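Local coordinates for protein N5-carboxyaminoimidazole ribonucleotide synthetase (Bacillus anthracis, PDB 3QFF) that probably catalyses the ATP- and bicarbonate-dependent carboxylation of aminoimidazole ribonucleotide to its N5-carboxy form in purine biosynthesis, as an ATP-grasp enzyme that binds ADP, at residues P13-I19 / G37-L43; L25-M29 / F295-I299; S204-K210 / N304-T310. One frame throughout, in Å; residues are numbered along the deposited sequence.

Contact 1: P13-I19 / G37-L43; sequences PGKTIGI and GYKIAVL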
# COMPACT_ATOMS: atom_id res chain seq x y z
N PRO A 13 2.51 3.55 16.79
CA PRO A 13 2.43 2.20 16.21
C PRO A 13 2.35 1.15 17.31
O PRO A 13 3.04 1.27 18.32
CB PRO A 13 3.74 2.08 15.47
CG PRO A 13 3.96 3.51 14.94
CD PRO A 13 3.49 4.39 16.07
N GLY A 14 1.47 0.16 17.12
CA GLY A 14 1.29 -0.89 18.12
C GLY A 14 -0.03 -0.73 18.84
O GLY A 14 -0.58 -1.70 19.35
N LYS A 15 -0.56 0.49 18.88
CA LYS A 15 -1.87 0.74 19.48
C LYS A 15 -2.98 0.31 18.52
O LYS A 15 -2.72 0.03 17.35
CB LYS A 15 -2.04 2.22 19.84
CG LYS A 15 -1.03 2.77 20.85
CD LYS A 15 -1.25 2.23 22.26
CE LYS A 15 -0.53 3.11 23.29
NZ LYS A 15 0.93 3.17 22.98
N THR A 16 -4.21 0.31 19.03
CA THR A 16 -5.39 -0.10 18.26
C THR A 16 -6.16 1.11 17.75
O THR A 16 -6.55 2.01 18.53
CB THR A 16 -6.34 -0.98 19.12
OG1 THR A 16 -5.62 -2.11 19.63
CG2 THR A 16 -7.55 -1.46 18.32
N ILE A 17 -6.39 1.12 16.45
CA ILE A 17 -7.31 2.06 15.84
C ILE A 17 -8.66 1.38 15.63
O ILE A 17 -8.76 0.32 14.97
CB ILE A 17 -6.76 2.61 14.51
CG1 ILE A 17 -5.40 3.28 14.74
CG2 ILE A 17 -7.79 3.56 13.88
CD1 ILE A 17 -4.64 3.62 13.45
N GLY A 18 -9.69 1.99 16.19
CA GLY A 18 -11.07 1.53 16.06
C GLY A 18 -11.82 2.31 15.01
O GLY A 18 -11.82 3.55 15.02
N ILE A 19 -12.49 1.59 14.12
CA ILE A 19 -13.19 2.20 13.00
C ILE A 19 -14.69 1.89 13.08
O ILE A 19 -15.10 0.73 13.19
CB ILE A 19 -12.62 1.69 11.64
CG1 ILE A 19 -11.10 1.94 11.57
CG2 ILE A 19 -13.38 2.36 10.47
CD1 ILE A 19 -10.40 1.36 10.32
N GLY A 37 2.07 -0.78 11.47
CA GLY A 37 2.10 -1.62 12.65
C GLY A 37 1.02 -1.33 13.67
O GLY A 37 1.19 -1.63 14.85
N TYR A 38 -0.09 -0.71 13.24
CA TYR A 38 -1.26 -0.54 14.09
C TYR A 38 -2.14 -1.79 14.10
O TYR A 38 -2.17 -2.56 13.14
CB TYR A 38 -2.10 0.67 13.66
CG TYR A 38 -1.42 1.97 13.95
CD1 TYR A 38 -1.47 2.54 15.23
CD2 TYR A 38 -0.68 2.63 12.96
CE1 TYR A 38 -0.83 3.72 15.51
CE2 TYR A 38 -0.02 3.83 13.24
CZ TYR A 38 -0.10 4.37 14.51
OH TYR A 38 0.56 5.55 14.77
N LYS A 39 -2.83 -1.99 15.22
CA LYS A 39 -3.86 -3.01 15.35
C LYS A 39 -5.20 -2.35 15.02
O LYS A 39 -5.36 -1.15 15.20
CB LYS A 39 -3.84 -3.56 16.79
CG LYS A 39 -4.94 -4.57 17.13
CD LYS A 39 -4.65 -5.27 18.47
CE LYS A 39 -5.85 -6.13 18.92
NZ LYS A 39 -5.56 -6.89 20.19
N ILE A 40 -6.15 -3.12 14.50
CA ILE A 40 -7.41 -2.58 14.03
C ILE A 40 -8.62 -3.26 14.66
O ILE A 40 -8.72 -4.50 14.67
CB ILE A 40 -7.54 -2.70 12.47
CG1 ILE A 40 -6.36 -2.01 11.76
CG2 ILE A 40 -8.92 -2.17 11.97
CD1 ILE A 40 -6.29 -0.51 11.95
N ALA A 41 -9.54 -2.45 15.20
CA ALA A 41 -10.86 -2.93 15.61
C ALA A 41 -11.92 -2.25 14.75
O ALA A 41 -11.81 -1.06 14.45
CB ALA A 41 -11.10 -2.65 17.10
N VAL A 42 -12.94 -2.99 14.34
CA VAL A 42 -14.01 -2.42 13.52
C VAL A 42 -15.38 -2.78 14.09
O VAL A 42 -15.57 -3.87 14.62
CB VAL A 42 -13.90 -2.85 12.01
CG1 VAL A 42 -13.86 -4.37 11.87
CG2 VAL A 42 -15.05 -2.27 11.16
N LEU A 43 -16.32 -1.84 14.00
CA LEU A 43 -17.73 -2.10 14.28
C LEU A 43 -18.56 -1.89 13.02
O LEU A 43 -18.43 -0.87 12.34
CB LEU A 43 -18.23 -1.19 15.41
CG LEU A 43 -19.69 -1.27 15.89
CD1 LEU A 43 -19.78 -0.66 17.27
CD2 LEU A 43 -20.67 -0.56 14.95
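G37 closes helix 24-35 as the C-prime residue of a Schellman motif; its positive phi (82°) suits glycine and turns the chain back beside P13 and G14. Y38 then lays its ring between two aliphatic groups. P13 CA sits 3.9 Å from the centroid of the Y38 ring over one face, and I17 CD1 sits 4.0 Å from the same centroid over the opposite face, both as CH-pi contacts. The phenol end of Y38 is held by the backbone oxygen of I11. From K39 onward the segments pair as parallel strands, their short axes 4.4 Å apart at 23°. K39 N donates to K15 O (2.9 Å). I17 N donates to K39 O (2.8 Å). The K39 side chain passes T16, with K39 CD 3.5 Å from T16 OG1. I40 lies on the other face, where its CD1 packs 4.1 Å from I17 CB and its CG2 4.2 Å from I19 CD1; helix 24-35 covers this face, and helix 294-303 also reaches I17. A41 N bonds to I17 O (2.9 Å) and A41 O receives I19 N (2.8 Å). A41 CB touches T16 CG2 at 3.9 Å, on the face where helix 66-74 packs. I19 O accepts the last bond, from L43 N (3.0 Å). Five main-chain bonds thus join neighbouring strands in a right-handed beta-alpha-beta unit of the Rossmann-like preATP-grasp domain, so the pairing rests mainly on the backbone, while apolar side chains such as I17, I40 and A41 pack against the flanking helices.

Contact 2: L25-M29 / F295-I299; sequences LGRMM and FGQHI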
# COMPACT_ATOMS: atom_id res chain seq x y z
N LEU A 25 -13.94 1.93 2.73
CA LEU A 25 -13.13 3.03 3.24
C LEU A 25 -12.46 2.61 4.53
O LEU A 25 -11.29 2.91 4.75
CB LEU A 25 -13.98 4.29 3.46
CG LEU A 25 -14.72 4.80 2.22
CD1 LEU A 25 -15.51 6.05 2.59
CD2 LEU A 25 -13.74 5.10 1.05
N GLY A 26 -13.20 1.90 5.37
CA GLY A 26 -12.64 1.23 6.54
C GLY A 26 -11.53 0.23 6.19
O GLY A 26 -10.48 0.25 6.82
N ARG A 27 -11.76 -0.63 5.21
CA ARG A 27 -10.75 -1.62 4.82
C ARG A 27 -9.45 -0.94 4.37
O ARG A 27 -8.36 -1.34 4.78
CB ARG A 27 -11.29 -2.51 3.70
CG ARG A 27 -10.28 -3.51 3.11
CD ARG A 27 -10.92 -4.14 1.88
NE ARG A 27 -10.10 -5.17 1.22
CZ ARG A 27 -10.16 -6.48 1.49
NH1 ARG A 27 -10.96 -6.94 2.44
NH2 ARG A 27 -9.40 -7.33 0.80
N MET A 28 -9.57 0.08 3.54
CA MET A 28 -8.39 0.78 3.04
C MET A 28 -7.65 1.60 4.11
O MET A 28 -6.41 1.65 4.10
CB MET A 28 -8.74 1.61 1.81
CG MET A 28 -8.93 0.71 0.59
SD MET A 28 -9.41 1.59 -0.90
CE MET A 28 -11.13 2.01 -0.60
N MET A 29 -8.38 2.19 5.05
CA MET A 29 -7.75 2.85 6.22
C MET A 29 -6.95 1.78 6.99
O MET A 29 -5.82 2.00 7.44
CB MET A 29 -8.81 3.40 7.19
CG MET A 29 -9.48 4.73 6.83
SD MET A 29 -10.72 5.14 8.13
CE MET A 29 -11.57 6.55 7.42
N PHE A 295 -5.49 7.47 2.57
CA PHE A 295 -5.63 6.55 3.71
C PHE A 295 -4.45 6.59 4.68
O PHE A 295 -4.65 6.69 5.91
CB PHE A 295 -5.94 5.11 3.22
CG PHE A 295 -7.19 5.03 2.40
CD1 PHE A 295 -7.14 4.95 1.00
CD2 PHE A 295 -8.43 5.11 3.02
CE1 PHE A 295 -8.32 4.92 0.26
CE2 PHE A 295 -9.62 5.09 2.30
CZ PHE A 295 -9.56 4.99 0.91
N GLY A 296 -3.24 6.50 4.13
CA GLY A 296 -2.03 6.70 4.95
C GLY A 296 -2.04 8.08 5.61
O GLY A 296 -1.60 8.22 6.76
N GLN A 297 -2.52 9.09 4.88
CA GLN A 297 -2.63 10.45 5.42
C GLN A 297 -3.63 10.54 6.57
O GLN A 297 -3.35 11.17 7.59
CB GLN A 297 -3.00 11.48 4.34
CG GLN A 297 -1.90 11.76 3.34
CD GLN A 297 -0.72 12.53 3.94
OE1 GLN A 297 -0.13 12.12 4.94
NE2 GLN A 297 -0.36 13.64 3.31
N HIS A 298 -4.79 9.91 6.40
CA HIS A 298 -5.84 9.96 7.42
C HIS A 298 -5.36 9.34 8.73
O HIS A 298 -5.59 9.90 9.82
CB HIS A 298 -7.11 9.26 6.92
CG HIS A 298 -8.25 9.32 7.89
ND1 HIS A 298 -9.08 10.42 8.01
CD2 HIS A 298 -8.69 8.42 8.80
CE1 HIS A 298 -9.98 10.19 8.95
NE2 HIS A 298 -9.76 8.99 9.45
N ILE A 299 -4.69 8.18 8.63
CA ILE A 299 -4.13 7.53 9.81
C ILE A 299 -3.11 8.44 10.53
O ILE A 299 -3.20 8.64 11.75
CB ILE A 299 -3.50 6.14 9.49
CG1 ILE A 299 -4.58 5.14 9.00
CG2 ILE A 299 -2.78 5.57 10.72
CD1 ILE A 299 -5.82 5.02 9.92
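F295 is the main contact residue: its CA-to-CB bond points toward helix 24-35, and its ring lies against L25, M28 and M29. M28 CB stands almost on the ring normal, 3.4 Å from the F295 centroid, a close CH-pi contact, while M28 SD adds an oblique Met-aromatic approach at 4.4 Å from the same centroid. L25 CD2 reaches F295 CZ at 4.2 Å. M29 spans the crossing: its CG lies 4.0 Å from F295 CD2, its CB 4.4 Å from I299 CD1, and its CE 4.0 Å from the centroid of the H298 ring, over the face. H298 keeps its nitrogens for T257 and T80. No hydrogen bond joins the two segments, whose short axes cross at -76° with a closest approach of 9.9 Å. Helix 24-35 follows the first strand of the preATP-grasp domain, and G26 belongs to a glycine pattern resembling that of Rossmann folds; helix 294-303 packs across it, consistent with a largely apolar joint between the preATP-grasp and ATP-grasp parts of the fold.

Contact 3: S204-K210 / N304-T310; sequences SVSGETK and NLPLGET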
# COMPACT_ATOMS: atom_id res chain seq x y z
N SER A 204 -3.74 17.52 10.49
CA SER A 204 -3.45 16.68 11.65
C SER A 204 -3.95 17.30 12.96
O SER A 204 -4.30 18.48 13.01
CB SER A 204 -1.95 16.37 11.75
OG SER A 204 -1.23 17.43 12.36
N VAL A 205 -3.96 16.48 14.02
CA VAL A 205 -4.32 16.91 15.36
C VAL A 205 -3.55 18.18 15.75
O VAL A 205 -4.13 19.12 16.31
CB VAL A 205 -4.05 15.76 16.40
CG1 VAL A 205 -4.18 16.26 17.84
CG2 VAL A 205 -5.00 14.62 16.18
N SER A 206 -2.26 18.24 15.42
CA SER A 206 -1.43 19.39 15.76
C SER A 206 -1.54 20.57 14.78
O SER A 206 -0.88 21.60 14.97
CB SER A 206 0.04 18.98 15.92
OG SER A 206 0.59 18.53 14.69
N GLY A 207 -2.35 20.43 13.73
CA GLY A 207 -2.57 21.50 12.76
C GLY A 207 -1.69 21.52 11.51
O GLY A 207 -1.78 22.45 10.72
N GLU A 208 -0.83 20.51 11.31
CA GLU A 208 -0.13 20.37 10.02
C GLU A 208 -1.15 20.09 8.91
O GLU A 208 -2.07 19.30 9.11
CB GLU A 208 0.91 19.25 10.07
CG GLU A 208 1.82 19.25 8.86
CD GLU A 208 2.74 18.05 8.82
OE1 GLU A 208 3.60 18.02 7.92
OE2 GLU A 208 2.62 17.15 9.68
N THR A 209 -1.00 20.75 7.76
CA THR A 209 -1.95 20.60 6.65
C THR A 209 -1.24 20.11 5.40
O THR A 209 -0.09 20.47 5.13
CB THR A 209 -2.73 21.93 6.38
OG1 THR A 209 -3.45 22.30 7.56
CG2 THR A 209 -3.75 21.77 5.27
N LYS A 210 -1.92 19.26 4.63
CA LYS A 210 -1.45 18.87 3.30
C LYS A 210 -2.66 18.85 2.40
O LYS A 210 -3.76 18.51 2.83
CB LYS A 210 -0.80 17.48 3.30
CG LYS A 210 0.52 17.34 4.06
CD LYS A 210 1.71 17.98 3.36
CE LYS A 210 2.88 17.99 4.33
NZ LYS A 210 4.03 18.74 3.82
N ASN A 304 -1.65 11.87 14.93
CA ASN A 304 -0.74 13.00 15.10
C ASN A 304 0.72 12.64 14.79
O ASN A 304 1.65 13.01 15.50
CB ASN A 304 -0.89 13.63 16.50
CG ASN A 304 -0.37 15.07 16.57
OD1 ASN A 304 -0.28 15.76 15.56
ND2 ASN A 304 -0.03 15.52 17.79
N LEU A 305 0.91 11.88 13.71
CA LEU A 305 2.25 11.67 13.16
C LEU A 305 2.51 12.74 12.11
O LEU A 305 1.57 13.39 11.63
CB LEU A 305 2.34 10.28 12.53
CG LEU A 305 1.82 9.09 13.35
CD1 LEU A 305 1.87 7.84 12.51
CD2 LEU A 305 2.64 8.91 14.65
N PRO A 306 3.78 12.95 11.74
CA PRO A 306 4.02 13.90 10.65
C PRO A 306 3.28 13.44 9.38
O PRO A 306 3.21 12.24 9.10
CB PRO A 306 5.53 13.79 10.43
CG PRO A 306 6.06 13.36 11.77
CD PRO A 306 5.05 12.34 12.21
N LEU A 307 2.73 14.40 8.64
CA LEU A 307 2.01 14.06 7.42
C LEU A 307 3.01 13.71 6.31
O LEU A 307 4.11 14.23 6.29
CB LEU A 307 1.07 15.19 7.00
CG LEU A 307 -0.03 15.56 8.00
CD1 LEU A 307 -0.92 16.70 7.46
CD2 LEU A 307 -0.89 14.34 8.42
N GLY A 308 2.62 12.82 5.40
CA GLY A 308 3.47 12.53 4.25
C GLY A 308 3.26 13.52 3.12
O GLY A 308 2.36 14.35 3.17
N GLU A 309 4.10 13.44 2.10
CA GLU A 309 3.96 14.32 0.93
C GLU A 309 2.79 13.93 0.03
O GLU A 309 2.39 12.76 -0.00
CB GLU A 309 5.29 14.43 0.16
CG GLU A 309 6.47 14.90 1.05
CD GLU A 309 6.16 16.17 1.86
OE1 GLU A 309 5.54 17.10 1.32
OE2 GLU A 309 6.53 16.23 3.06
N THR A 310 2.25 14.90 -0.71
CA THR A 310 1.07 14.64 -1.56
C THR A 310 1.35 14.81 -3.04
O THR A 310 0.41 14.90 -3.85
CB THR A 310 -0.08 15.56 -1.20
OG1 THR A 310 0.35 16.92 -1.38
CG2 THR A 310 -0.53 15.33 0.23
O HOH W 1 1.23 16.15 11.75
O HOH W 2 5.36 16.31 7.54
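S204 opens a type I turn that runs to G207 and links strands 195-203 and 209-220; S204 N bonds to E208 O (2.8 Å) across it. Its CB packs 4.0 Å from L307 CD2, and its OG donates to a water (2.8 Å) that in turn donates to L305 O and E208 OE2. V205 CB lies 3.7 Å from N304 CG. N304 has positive phi as the C-prime residue of the Schellman motif ending helix 294-303, and its amide oxygen meets the turn: S206 N makes a weak hydrogen bond to N304 OD1 (3.2 Å), and S206 OG lies 3.0 Å from the same oxygen. The N304 amide nitrogen is taken by the backbone of M7. E208, extended, gives the firmest direct bond, its OE2 accepting from L307 N at 2.9 Å, while E208 OE1 and L307 O share a second water. K210, at the start of strand 209-220, pairs by its backbone with I202 and folds over the loop: K210 CG is 3.7 Å from L307 CB, K210 CB is 3.8 Å from T310 CG2, and K210 NZ forms a salt bridge with E309 OE1 (3.3 Å), its hydrogen bond weak. Y340 of the second subunit holds the backbone nitrogen of E309. Side-chain carboxylate, amide and ammonium groups, with two bridging waters, thus join the hairpin to a loop without regular strand pairing, while L307 supplies the apolar centre.

Contacts 1 and 2 are buried and share the beta-alpha-beta unit: contact 1 pairs its two strands, contact 2 uses the helix between them. They meet directly, I19 CD1 lying 3.7 Å from G26 O and I17 CD1 3.8 Å from I299 CG2. Contacts 2 and 3 lie on helix 294-303 and the loop that follows it, joined where Q297 NE2 approaches G308 O at 2.8 Å, a probable hydrogen bond. Contact 3, only partly buried, also touches contact 1 through L305 and Y38. Backbone bonds dominate contact 1, apolar and aromatic packing contact 2, side-chain polar groups and water contact 3. All three reach the second subunit.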